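Local coordinates for flavin-dependent monooxygenase, oxygenase subunit HsaA (Mycobacterium tuberculosis, PDB 3AFF), which probably catalyses the FMN-dependent ortho-hydroxylation of the secosteroid phenol 3-HSA during cholesterol catabolism, using reduced flavin supplied by a reductase partner, at residues A[136-141]-A[194-199]; A[114-119]-A[150-155]; A[168-173]-A[204-209]; A[125-130]-A[156-161]. All coordinates share one frame; numbering follows the deposited sequence.

In the fold
Followed from the N terminus, the four contacts open and close in interleaved order, each closing a long loop of the beta domain. Contact 2 opens at 114-119, contact 4 at 125-130 and contact 1 at 136-141. Contact 2 then closes at 150-155 and contact 4 at 156-161 on one continuous strand, with contact 4 crossing contact 2 and not nested in it. Contact 3 opens at 168-173, and contact 1, which crosses the other three, closes at 194-199. Contact 3 closes last, at 204-209. Together they bind one mixed sheet: strand 150-159 takes two parallel partners, while contacts 1 and 3 add antiparallel strands to 132-142 and 162-172.

Contact 1 (A[136-141]-A[194-199]); sequences NGSWNW and TLVVKD
G137-W139 and L195-V197 pair antiparallel, far apart in sequence, within the beta domain of an acyl-CoA dehydrogenase-type fold. G137 and V197 exchange two backbone hydrogen bonds, as do W139 and L195; the shortest of these four runs from L195 N to W139 O, 2.7 Å. Just beyond the G137-V197 pair, the N136 side chain adds two more bonds. Its OD1 accepts from D199 N at 2.7 Å, the donor lying well above the carbonyl plane, while its ND2 gives a straighter bond to D199 OD1 at 3.1 Å. The amide thus grips both the backbone N and the carboxylate of D199, where the chain turns a corner; the two planes are 81° apart. Over the face shared with V197, the six-membered ring of W139 brings CZ3 to 3.8 Å from V197 CG2 and lies close to side-chain-less G137, with CZ3 3.4 Å from G137 CA. At the other end one water links W141 N to T194 OG1. W139 NE1 bonds to G154 O on strand 150-159, whereas W141, a probable FMN-site residue, stacks on H368 and donates from NE1 to A346 O of the third subunit.

Contact 2 (A[114-119]-A[150-155]); sequences TRISSS and WTFVGG
S117, S118 and S119 pair in parallel with T151, F152 and V153, setting strand 116-119 beside strand 150-159 at the probable FMN site, to which S118 and S119 belong by similarity. The backbone bonds step regularly from one strand to the other: W150 O takes S117 N, S117 O takes F152 N at 2.9 Å, F152 O takes S119 N, and S119 O takes G154 N. On one face, the hydroxyls of S117 and T151 meet tip to tip, OG to OG1, at 2.8 Å, in a hydrogen bond whose direction is not settled. The serine OG lies between its own backbone N and carbonyl carbon (chi1 58°), which turns it toward the threonine. This is the strand core of the beta domain that, in acyl-CoA dehydrogenase-type enzymes, lies between the helical domains. The face with I116, W150 and F152 is largely hydrophobic, though S118 lies on it too. There I116 CG2 sits over the centre of the F152 ring in a CH-pi contact, 3.9 Å from the centroid and only 13° off the normal. I116 and W150 lie side by side, and T114 CG2 comes to the edge of the indole, 3.6 Å from W150 CD1. Helix 80-96 packs against this face through L96, and the rings of H95 and F99 meet that of F152. S119 OG, on the face with S117 and T151, is bonded to N140 O, while S142 OG bonds to S118 O.

Contact 3 (A[168-173]-A[204-209]); sequences SFLIPR and RHRFLS
R206 meets L170 through both its backbone and its side chain. R206 O accepts L170 N at 2.9 Å in an almost straight bond (175°), and R206 NH1 returns a bond of the same length to L170 O, with the oxygen lying in the guanidinium plane. The bend at chi3 (-94°) brings the guanidinium back to that carbonyl, while the aliphatic part of the arginine crosses L170 at about a right angle, its CD 4.0 Å from L170 CD2. P172 CD also approaches R206 NH1, at 3.6 Å. Further along, S168 and L208 form an antiparallel hydrogen-bonded pair, and a water joins S168 OG to L208 O. Between these ends F169 and F207 form a non-hydrogen-bonded pair: F207 CD1 stands over one face of the F169 ring, displaced toward its rim, with planes 42° apart. Y133 meets both rings, edge-to-face in the case of F169. Outside this shell A103 and V107 of helix 101-108 cover L170, and E106 of the same helix forms a salt bridge with R206. The arginine is held at two nitrogens, NE by E106, which probably balances its charge, and NH1 by L170 O, which probably reinforces the pairing of strand 162-172 with the short strand 207-209.

Contact 4 (A[125-130]-A[156-161]); sequences AGVVVD and PVIKDG
A125 CB meets the puckered ring of P156 at CG and CD, 4.2 Å from each, and neither segment carries an aromatic ring of its own. Aromatic rings of the adjoining contact come in by their tips: F169 CZ reaches G126 CA at 3.7 Å, and F207 CZ reaches V157 CG2. The motif is a parallel strand pair, 124-129 beside 150-159, in the mixed sheet of the beta domain, their short segments inclined at 35°. Its core is three backbone hydrogen bonds: G126 N to P156 O, I158 N to G126 O at 2.8 Å, and V128 N to I158 O. G126, lacking a side chain, pairs with V157, and V127 with I158. On the face of that second pair V127 CG2 touches I158 CB at 3.9 Å, while I158 CG1 lies against A125 CB at 4.1 Å. I158 also packs on I158 of the second subunit, and A125 packs on G161 of that same neighbouring subunit, which places this face at a subunit interface. V157, on the opposite face, packs on Y133 of strand 132-142. At the end of the pairing V128 CG2 is held among three neighbours, I158 O at 3.5 Å, V157 CG1 at 3.6 Å and K159 CB at 3.7 Å.

Contact 1 (A[136-141]-A[194-199])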
loop_
_atom_site.group_PDB
_atom_site.type_symbol
_atom_site.label_atom_id
_atom_site.label_comp_id
_atom_site.label_asym_id
_atom_site.label_seq_id
_atom_site.Cartn_x
_atom_site.Cartn_y
_atom_site.Cartn_z
ATOM N N ASN A 136 34.891 3.245 -45.438
ATOM C CA ASN A 136 35.164 1.815 -45.395
ATOM C C ASN A 136 34.277 1.211 -44.362
ATOM O O ASN A 136 34.121 1.773 -43.287
ATOM C CB ASN A 136 36.634 1.517 -45.044
ATOM C CG ASN A 136 37.538 1.600 -46.260
ATOM O OD1 ASN A 136 37.478 0.746 -47.157
ATOM N ND2 ASN A 136 38.326 2.654 -46.341
ATOM N N GLY A 137 33.709 0.047 -44.666
ATOM C CA GLY A 137 32.955 -0.650 -43.649
ATOM C C GLY A 137 32.106 -1.733 -44.205
ATOM O O GLY A 137 32.116 -1.952 -45.404
ATOM N N SER A 138 31.343 -2.395 -43.335
ATOM C CA SER A 138 30.504 -3.509 -43.750
ATOM C C SER A 138 29.251 -3.464 -42.870
ATOM O O SER A 138 29.318 -3.793 -41.678
ATOM C CB SER A 138 31.243 -4.861 -43.598
ATOM O OG SER A 138 30.355 -5.893 -44.048
ATOM N N TRP A 139 28.124 -3.063 -43.452
ATOM C CA TRP A 139 26.937 -2.670 -42.672
ATOM C C TRP A 139 25.787 -3.623 -42.926
ATOM O O TRP A 139 25.354 -3.752 -44.061
ATOM C CB TRP A 139 26.483 -1.295 -43.162
ATOM C CG TRP A 139 27.195 -0.117 -42.561
ATOM C CD1 TRP A 139 26.828 0.559 -41.453
ATOM C CD2 TRP A 139 28.341 0.557 -43.077
ATOM N NE1 TRP A 139 27.689 1.603 -41.193
ATOM C CE2 TRP A 139 28.623 1.627 -42.201
ATOM C CE3 TRP A 139 29.183 0.346 -44.186
ATOM C CZ2 TRP A 139 29.674 2.498 -42.411
ATOM C CZ3 TRP A 139 30.235 1.203 -44.373
ATOM C CH2 TRP A 139 30.477 2.266 -43.505
ATOM N N ASN A 140 25.261 -4.251 -41.877
ATOM C CA ASN A 140 24.210 -5.240 -42.023
ATOM C C ASN A 140 22.801 -4.672 -41.833
ATOM O O ASN A 140 22.629 -3.496 -41.538
ATOM C CB ASN A 140 24.443 -6.407 -41.017
ATOM C CG ASN A 140 24.263 -5.974 -39.564
ATOM O OD1 ASN A 140 23.757 -4.874 -39.273
ATOM N ND2 ASN A 140 24.636 -6.851 -38.644
ATOM N N TRP A 141 21.802 -5.530 -42.014
ATOM C CA TRP A 141 20.415 -5.158 -41.712
ATOM C C TRP A 141 19.918 -3.985 -42.536
ATOM O O TRP A 141 19.190 -3.121 -42.008
ATOM C CB TRP A 141 20.274 -4.786 -40.238
ATOM C CG TRP A 141 19.673 -5.840 -39.346
ATOM C CD1 TRP A 141 20.351 -6.699 -38.511
ATOM C CD2 TRP A 141 18.266 -6.086 -39.131
ATOM N NE1 TRP A 141 19.450 -7.497 -37.836
ATOM C CE2 TRP A 141 18.167 -7.139 -38.189
ATOM C CE3 TRP A 141 17.079 -5.535 -39.672
ATOM C CZ2 TRP A 141 16.933 -7.645 -37.761
ATOM C CZ3 TRP A 141 15.840 -6.054 -39.280
ATOM C CH2 TRP A 141 15.771 -7.097 -38.314
ATOM N N THR A 194 23.540 -7.081 -46.443
ATOM C CA THR A 194 24.730 -6.383 -45.982
ATOM C C THR A 194 25.459 -5.546 -47.035
ATOM O O THR A 194 25.599 -5.966 -48.193
ATOM C CB THR A 194 25.652 -7.401 -45.357
ATOM O OG1 THR A 194 25.096 -7.690 -44.065
ATOM C CG2 THR A 194 27.034 -6.841 -45.178
ATOM N N LEU A 195 25.941 -4.360 -46.644
ATOM C CA LEU A 195 26.472 -3.395 -47.647
ATOM C C LEU A 195 27.956 -3.278 -47.390
ATOM O O LEU A 195 28.383 -2.864 -46.303
ATOM C CB LEU A 195 25.812 -2.006 -47.519
ATOM C CG LEU A 195 24.296 -1.909 -47.298
ATOM C CD1 LEU A 195 23.852 -0.510 -46.807
ATOM C CD2 LEU A 195 23.564 -2.343 -48.574
ATOM N N VAL A 196 28.737 -3.653 -48.397
ATOM C CA VAL A 196 30.208 -3.665 -48.255
ATOM C C VAL A 196 30.794 -2.496 -49.027
ATOM O O VAL A 196 30.533 -2.350 -50.178
ATOM C CB VAL A 196 30.832 -5.016 -48.763
ATOM C CG1 VAL A 196 32.349 -5.067 -48.485
ATOM C CG2 VAL A 196 30.123 -6.216 -48.097
ATOM N N VAL A 197 31.575 -1.660 -48.354
ATOM C CA VAL A 197 32.009 -0.395 -48.901
ATOM C C VAL A 197 33.525 -0.422 -48.718
ATOM O O VAL A 197 33.984 -0.602 -47.618
ATOM C CB VAL A 197 31.351 0.821 -48.100
ATOM C CG1 VAL A 197 31.827 2.129 -48.604
ATOM C CG2 VAL A 197 29.784 0.743 -48.153
ATOM N N LYS A 198 34.279 -0.249 -49.805
ATOM C CA LYS A 198 35.761 -0.270 -49.722
ATOM C C LYS A 198 36.357 0.932 -50.414
ATOM O O LYS A 198 36.200 1.092 -51.639
ATOM C CB LYS A 198 36.371 -1.527 -50.365
ATOM C CG LYS A 198 35.448 -2.696 -50.483
ATOM C CD LYS A 198 36.178 -4.098 -50.385
ATOM C CE LYS A 198 35.185 -5.265 -50.720
ATOM N NZ LYS A 198 34.243 -5.015 -51.942
ATOM N N ASP A 199 37.049 1.759 -49.641
ATOM C CA ASP A 199 37.819 2.902 -50.151
ATOM C C ASP A 199 36.982 3.767 -51.078
ATOM O O ASP A 199 37.415 4.077 -52.198
ATOM C CB ASP A 199 39.108 2.457 -50.888
ATOM C CG ASP A 199 40.199 2.002 -49.944
ATOM O OD1 ASP A 199 40.160 2.385 -48.767
ATOM O OD2 ASP A 199 41.124 1.260 -50.392
HETATM O O HOH W 1 22.547 -8.122 -43.028
#

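Contact 2 (A[114-119]-A[150-155])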
loop_
_atom_site.group_PDB
_atom_site.type_symbol
_atom_site.label_atom_id
_atom_site.label_comp_id
_atom_site.label_asym_id
_atom_site.label_seq_id
_atom_site.Cartn_x
_atom_site.Cartn_y
_atom_site.Cartn_z
ATOM N N THR A 114 13.546 7.590 -57.337
ATOM C CA THR A 114 14.726 6.865 -56.844
ATOM C C THR A 114 14.585 6.658 -55.334
ATOM O O THR A 114 14.157 7.574 -54.620
ATOM C CB THR A 114 15.982 7.727 -57.115
ATOM O OG1 THR A 114 16.055 8.001 -58.511
ATOM C CG2 THR A 114 17.279 7.028 -56.665
ATOM N N ARG A 115 14.918 5.464 -54.865
ATOM C CA ARG A 115 14.841 5.106 -53.410
ATOM C C ARG A 115 16.217 4.889 -52.764
ATOM O O ARG A 115 17.206 4.620 -53.443
ATOM C CB ARG A 115 14.015 3.806 -53.245
ATOM C CG ARG A 115 12.558 3.977 -53.637
ATOM C CD ARG A 115 11.814 2.639 -53.497
ATOM N NE ARG A 115 12.172 1.756 -54.586
ATOM C CZ ARG A 115 11.588 1.728 -55.779
ATOM N NH1 ARG A 115 10.620 2.578 -56.083
ATOM N NH2 ARG A 115 12.005 0.848 -56.691
ATOM N N ILE A 116 16.258 5.007 -51.430
ATOM C CA ILE A 116 17.505 5.072 -50.668
ATOM C C ILE A 116 17.330 4.086 -49.501
ATOM O O ILE A 116 16.332 4.149 -48.786
ATOM C CB ILE A 116 17.801 6.555 -50.129
ATOM C CG1 ILE A 116 17.701 7.613 -51.258
ATOM C CG2 ILE A 116 19.158 6.652 -49.457
ATOM C CD1 ILE A 116 16.371 8.308 -51.297
ATOM N N SER A 117 18.277 3.163 -49.315
ATOM C CA SER A 117 18.215 2.279 -48.132
ATOM C C SER A 117 19.101 2.890 -47.044
ATOM O O SER A 117 19.633 3.965 -47.245
ATOM C CB SER A 117 18.678 0.876 -48.529
ATOM O OG SER A 117 20.024 0.910 -49.059
ATOM N N SER A 118 19.224 2.248 -45.878
ATOM C CA SER A 118 20.102 2.737 -44.824
ATOM C C SER A 118 20.730 1.583 -44.067
ATOM O O SER A 118 20.238 0.474 -44.106
ATOM C CB SER A 118 19.354 3.597 -43.804
ATOM O OG SER A 118 18.367 2.823 -43.144
ATOM N N SER A 119 21.863 1.850 -43.430
ATOM C CA SER A 119 22.270 1.051 -42.266
ATOM C C SER A 119 23.025 2.021 -41.391
ATOM O O SER A 119 24.236 2.285 -41.622
ATOM C CB SER A 119 23.098 -0.191 -42.642
ATOM O OG SER A 119 23.621 -0.845 -41.464
ATOM N N TRP A 150 20.745 4.009 -53.991
ATOM C CA TRP A 150 21.644 4.747 -53.135
ATOM C C TRP A 150 21.417 4.204 -51.707
ATOM O O TRP A 150 20.384 3.568 -51.430
ATOM C CB TRP A 150 21.184 6.190 -53.101
ATOM C CG TRP A 150 21.467 7.042 -54.351
ATOM C CD1 TRP A 150 20.684 7.128 -55.493
ATOM C CD2 TRP A 150 22.560 7.953 -54.530
ATOM N NE1 TRP A 150 21.268 8.010 -56.372
ATOM C CE2 TRP A 150 22.424 8.520 -55.821
ATOM C CE3 TRP A 150 23.652 8.339 -53.733
ATOM C CZ2 TRP A 150 23.331 9.489 -56.331
ATOM C CZ3 TRP A 150 24.554 9.276 -54.236
ATOM C CH2 TRP A 150 24.369 9.872 -55.533
ATOM N N THR A 151 22.353 4.502 -50.798
ATOM C CA THR A 151 22.199 4.094 -49.423
ATOM C C THR A 151 22.782 5.124 -48.491
ATOM O O THR A 151 23.765 5.797 -48.823
ATOM C CB THR A 151 22.875 2.694 -49.149
ATOM O OG1 THR A 151 22.302 2.150 -47.979
ATOM C CG2 THR A 151 24.474 2.777 -48.998
ATOM N N PHE A 152 22.230 5.174 -47.281
ATOM C CA PHE A 152 22.943 5.788 -46.131
ATOM C C PHE A 152 23.723 4.755 -45.338
ATOM O O PHE A 152 23.257 3.658 -45.149
ATOM C CB PHE A 152 21.959 6.423 -45.142
ATOM C CG PHE A 152 21.059 7.496 -45.749
ATOM C CD1 PHE A 152 21.607 8.602 -46.412
ATOM C CD2 PHE A 152 19.678 7.405 -45.617
ATOM C CE1 PHE A 152 20.781 9.645 -46.915
ATOM C CE2 PHE A 152 18.842 8.452 -46.163
ATOM C CZ PHE A 152 19.404 9.551 -46.777
ATOM N N VAL A 153 24.896 5.116 -44.838
ATOM C CA VAL A 153 25.612 4.231 -43.905
ATOM C C VAL A 153 26.046 5.186 -42.809
ATOM O O VAL A 153 26.451 6.325 -43.084
ATOM C CB VAL A 153 26.893 3.501 -44.552
ATOM C CG1 VAL A 153 26.448 2.404 -45.470
ATOM C CG2 VAL A 153 27.802 4.502 -45.251
ATOM N N GLY A 154 25.940 4.732 -41.573
ATOM C CA GLY A 154 26.317 5.531 -40.457
ATOM C C GLY A 154 27.689 5.231 -39.873
ATOM O O GLY A 154 28.147 4.111 -39.924
ATOM N N GLY A 155 28.297 6.252 -39.280
ATOM C CA GLY A 155 29.571 6.114 -38.642
ATOM C C GLY A 155 30.180 7.449 -38.322
ATOM O O GLY A 155 29.646 8.511 -38.706
#

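Contact 3 (A[168-173]-A[204-209])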
loop_
_atom_site.group_PDB
_atom_site.type_symbol
_atom_site.label_atom_id
_atom_site.label_comp_id
_atom_site.label_asym_id
_atom_site.label_seq_id
_atom_site.Cartn_x
_atom_site.Cartn_y
_atom_site.Cartn_z
ATOM N N SER A 168 25.599 10.333 -41.295
ATOM C CA SER A 168 25.291 9.402 -42.383
ATOM C C SER A 168 25.980 9.887 -43.669
ATOM O O SER A 168 25.924 11.088 -44.020
ATOM C CB SER A 168 23.769 9.284 -42.649
ATOM O OG SER A 168 22.992 9.406 -41.449
ATOM N N PHE A 169 26.581 8.917 -44.363
ATOM C CA PHE A 169 27.222 9.069 -45.638
ATOM C C PHE A 169 26.259 8.515 -46.637
ATOM O O PHE A 169 25.756 7.392 -46.473
ATOM C CB PHE A 169 28.570 8.255 -45.679
ATOM C CG PHE A 169 29.547 8.682 -44.642
ATOM C CD1 PHE A 169 30.458 9.687 -44.890
ATOM C CD2 PHE A 169 29.536 8.068 -43.370
ATOM C CE1 PHE A 169 31.396 10.100 -43.917
ATOM C CE2 PHE A 169 30.435 8.480 -42.361
ATOM C CZ PHE A 169 31.412 9.487 -42.646
ATOM N N LEU A 170 25.985 9.305 -47.673
ATOM C CA LEU A 170 25.091 8.911 -48.801
ATOM C C LEU A 170 25.900 8.390 -49.981
ATOM O O LEU A 170 26.764 9.095 -50.475
ATOM C CB LEU A 170 24.271 10.132 -49.273
ATOM C CG LEU A 170 23.344 9.981 -50.487
ATOM C CD1 LEU A 170 22.208 8.908 -50.229
ATOM C CD2 LEU A 170 22.792 11.326 -50.706
ATOM N N ILE A 171 25.650 7.184 -50.458
ATOM C CA ILE A 171 26.631 6.573 -51.381
ATOM C C ILE A 171 25.808 5.900 -52.451
ATOM O O ILE A 171 24.810 5.250 -52.096
ATOM C CB ILE A 171 27.497 5.515 -50.663
ATOM C CG1 ILE A 171 28.389 6.181 -49.607
ATOM C CG2 ILE A 171 28.388 4.800 -51.622
ATOM C CD1 ILE A 171 29.368 5.202 -48.893
ATOM N N PRO A 172 26.200 6.051 -53.740
ATOM C CA PRO A 172 25.447 5.394 -54.812
ATOM C C PRO A 172 25.735 3.892 -54.965
ATOM O O PRO A 172 26.815 3.426 -54.623
ATOM C CB PRO A 172 25.871 6.156 -56.080
ATOM C CG PRO A 172 27.246 6.647 -55.763
ATOM C CD PRO A 172 27.287 6.911 -54.268
ATOM N N ARG A 173 24.744 3.191 -55.514
ATOM C CA ARG A 173 24.753 1.737 -55.700
ATOM C C ARG A 173 25.985 1.151 -56.454
ATOM O O ARG A 173 26.473 0.061 -56.112
ATOM C CB ARG A 173 23.411 1.297 -56.290
ATOM C CG ARG A 173 23.278 -0.218 -56.550
ATOM C CD ARG A 173 22.766 -0.972 -55.360
ATOM N NE ARG A 173 23.416 -2.285 -55.320
ATOM C CZ ARG A 173 22.925 -3.415 -55.813
ATOM N NH1 ARG A 173 21.678 -3.477 -56.369
ATOM N NH2 ARG A 173 23.677 -4.503 -55.703
ATOM N N ARG A 204 31.877 16.106 -49.292
ATOM C CA ARG A 204 31.251 16.719 -48.109
ATOM C C ARG A 204 29.730 16.937 -48.134
ATOM O O ARG A 204 29.063 16.850 -47.082
ATOM C CB ARG A 204 32.003 17.991 -47.666
ATOM C CG ARG A 204 33.362 17.618 -46.967
ATOM C CD ARG A 204 33.944 18.729 -46.200
ATOM N NE ARG A 204 34.291 19.880 -47.064
ATOM C CZ ARG A 204 35.514 20.052 -47.565
ATOM N NH1 ARG A 204 36.465 19.154 -47.313
ATOM N NH2 ARG A 204 35.787 21.107 -48.291
ATOM N N HIS A 205 29.174 17.199 -49.306
ATOM C CA HIS A 205 27.771 17.460 -49.411
ATOM C C HIS A 205 26.993 16.152 -49.293
ATOM O O HIS A 205 25.757 16.187 -49.181
ATOM C CB HIS A 205 27.374 18.243 -50.705
ATOM C CG HIS A 205 27.704 17.514 -51.972
ATOM N ND1 HIS A 205 28.974 17.502 -52.513
ATOM C CD2 HIS A 205 26.953 16.720 -52.762
ATOM C CE1 HIS A 205 28.987 16.749 -53.592
ATOM N NE2 HIS A 205 27.777 16.253 -53.760
ATOM N N ARG A 206 27.707 15.008 -49.304
ATOM C CA ARG A 206 27.009 13.754 -49.097
ATOM C C ARG A 206 27.280 13.084 -47.732
ATOM O O ARG A 206 27.166 11.900 -47.585
ATOM C CB ARG A 206 27.214 12.811 -50.279
ATOM C CG ARG A 206 26.433 13.201 -51.544
ATOM C CD ARG A 206 26.236 12.039 -52.511
ATOM N NE ARG A 206 27.294 12.012 -53.525
ATOM C CZ ARG A 206 28.236 11.064 -53.648
ATOM N NH1 ARG A 206 28.273 10.015 -52.806
ATOM N NH2 ARG A 206 29.197 11.175 -54.593
ATOM N N PHE A 207 27.597 13.886 -46.746
ATOM C CA PHE A 207 27.595 13.467 -45.368
ATOM C C PHE A 207 26.698 14.435 -44.631
ATOM O O PHE A 207 26.863 15.633 -44.830
ATOM C CB PHE A 207 28.983 13.645 -44.751
ATOM C CG PHE A 207 29.026 13.496 -43.236
ATOM C CD1 PHE A 207 28.955 12.210 -42.642
ATOM C CD2 PHE A 207 29.252 14.592 -42.409
ATOM C CE1 PHE A 207 29.018 12.024 -41.252
ATOM C CE2 PHE A 207 29.313 14.426 -41.001
ATOM C CZ PHE A 207 29.230 13.131 -40.437
ATOM N N LEU A 208 25.866 13.937 -43.693
ATOM C CA LEU A 208 25.046 14.812 -42.878
ATOM C C LEU A 208 25.224 14.376 -41.412
ATOM O O LEU A 208 24.949 13.205 -41.071
ATOM C CB LEU A 208 23.555 14.729 -43.289
ATOM C CG LEU A 208 22.602 15.468 -42.334
ATOM C CD1 LEU A 208 22.912 16.949 -42.367
ATOM C CD2 LEU A 208 21.138 15.224 -42.665
ATOM N N SER A 209 25.693 15.318 -40.588
ATOM C CA SER A 209 25.975 15.102 -39.175
ATOM C C SER A 209 24.672 15.019 -38.345
ATOM O O SER A 209 23.684 15.723 -38.632
ATOM C CB SER A 209 26.811 16.290 -38.733
ATOM O OG SER A 209 27.117 16.271 -37.355
HETATM O O HOH W 2 22.469 12.082 -40.819
#

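Contact 4 (A[125-130]-A[156-161])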
loop_
_atom_site.group_PDB
_atom_site.type_symbol
_atom_site.label_atom_id
_atom_site.label_comp_id
_atom_site.label_asym_id
_atom_site.label_seq_id
_atom_site.Cartn_x
_atom_site.Cartn_y
_atom_site.Cartn_z
ATOM N N ALA A 125 33.541 3.739 -41.028
ATOM C CA ALA A 125 33.890 5.097 -40.729
ATOM C C ALA A 125 34.247 5.850 -42.037
ATOM O O ALA A 125 34.428 5.228 -43.073
ATOM C CB ALA A 125 35.075 5.115 -39.729
ATOM N N GLY A 126 34.341 7.175 -41.952
ATOM C CA GLY A 126 34.751 8.001 -43.059
ATOM C C GLY A 126 36.025 8.714 -42.583
ATOM O O GLY A 126 36.001 9.338 -41.576
ATOM N N VAL A 127 37.142 8.595 -43.310
ATOM C CA VAL A 127 38.349 9.263 -42.870
ATOM C C VAL A 127 38.504 10.515 -43.756
ATOM O O VAL A 127 38.421 10.402 -44.979
ATOM C CB VAL A 127 39.562 8.327 -43.021
ATOM C CG1 VAL A 127 40.924 9.160 -42.874
ATOM C CG2 VAL A 127 39.487 7.166 -42.002
ATOM N N VAL A 128 38.712 11.679 -43.152
ATOM C CA VAL A 128 38.854 12.937 -43.895
ATOM C C VAL A 128 39.946 12.870 -44.963
ATOM O O VAL A 128 41.068 12.460 -44.677
ATOM C CB VAL A 128 39.073 14.110 -42.910
ATOM C CG1 VAL A 128 39.461 15.427 -43.618
ATOM C CG2 VAL A 128 37.779 14.265 -42.089
ATOM N N VAL A 129 39.573 13.191 -46.197
ATOM C CA VAL A 129 40.567 13.354 -47.342
ATOM C C VAL A 129 40.369 14.709 -48.074
ATOM O O VAL A 129 39.453 15.515 -47.726
ATOM C CB VAL A 129 40.594 12.147 -48.360
ATOM C CG1 VAL A 129 41.034 10.820 -47.667
ATOM C CG2 VAL A 129 39.231 11.960 -49.077
ATOM N N ASP A 130 41.203 14.989 -49.073
ATOM C CA ASP A 130 40.930 16.177 -49.821
ATOM C C ASP A 130 39.517 16.064 -50.374
ATOM O O ASP A 130 39.213 15.114 -51.133
ATOM C CB ASP A 130 41.915 16.344 -51.000
ATOM C CG ASP A 130 41.460 17.499 -51.962
ATOM O OD1 ASP A 130 40.738 17.234 -52.933
ATOM O OD2 ASP A 130 41.746 18.669 -51.686
ATOM N N PRO A 156 31.329 7.417 -37.607
ATOM C CA PRO A 156 32.024 8.627 -37.250
ATOM C C PRO A 156 32.842 9.110 -38.459
ATOM O O PRO A 156 33.140 8.325 -39.326
ATOM C CB PRO A 156 32.963 8.185 -36.119
ATOM C CG PRO A 156 33.178 6.678 -36.361
ATOM C CD PRO A 156 31.991 6.185 -37.140
ATOM N N VAL A 157 33.170 10.396 -38.463
ATOM C CA VAL A 157 34.223 11.001 -39.304
ATOM C C VAL A 157 35.538 10.968 -38.510
ATOM O O VAL A 157 35.534 11.341 -37.358
ATOM C CB VAL A 157 33.817 12.449 -39.579
ATOM C CG1 VAL A 157 34.903 13.235 -40.206
ATOM C CG2 VAL A 157 32.569 12.484 -40.466
ATOM N N ILE A 158 36.638 10.450 -39.106
ATOM C CA ILE A 158 37.951 10.366 -38.421
ATOM C C ILE A 158 38.836 11.402 -39.044
ATOM O O ILE A 158 38.940 11.455 -40.272
ATOM C CB ILE A 158 38.657 9.006 -38.655
ATOM C CG1 ILE A 158 37.778 7.827 -38.181
ATOM C CG2 ILE A 158 40.100 8.977 -37.987
ATOM C CD1 ILE A 158 37.139 8.022 -36.856
ATOM N N LYS A 159 39.356 12.317 -38.235
ATOM C CA LYS A 159 40.208 13.393 -38.717
ATOM C C LYS A 159 41.413 13.541 -37.812
ATOM O O LYS A 159 41.264 13.615 -36.600
ATOM C CB LYS A 159 39.440 14.723 -38.761
ATOM C CG LYS A 159 40.261 15.956 -39.085
ATOM C CD LYS A 159 39.358 17.076 -39.567
ATOM C CE LYS A 159 40.028 18.434 -39.387
ATOM N NZ LYS A 159 39.126 19.531 -39.859
ATOM N N ASP A 160 42.612 13.658 -38.417
ATOM C CA ASP A 160 43.831 13.747 -37.660
ATOM C C ASP A 160 43.919 12.537 -36.690
ATOM O O ASP A 160 44.450 12.671 -35.586
ATOM C CB ASP A 160 43.998 15.048 -36.831
ATOM C CG ASP A 160 44.083 16.345 -37.675
ATOM O OD1 ASP A 160 44.588 16.320 -38.812
ATOM O OD2 ASP A 160 43.632 17.405 -37.151
ATOM N N GLY A 161 43.437 11.376 -37.100
ATOM C CA GLY A 161 43.641 10.166 -36.335
ATOM C C GLY A 161 42.676 9.892 -35.190
ATOM O O GLY A 161 42.969 8.998 -34.361
#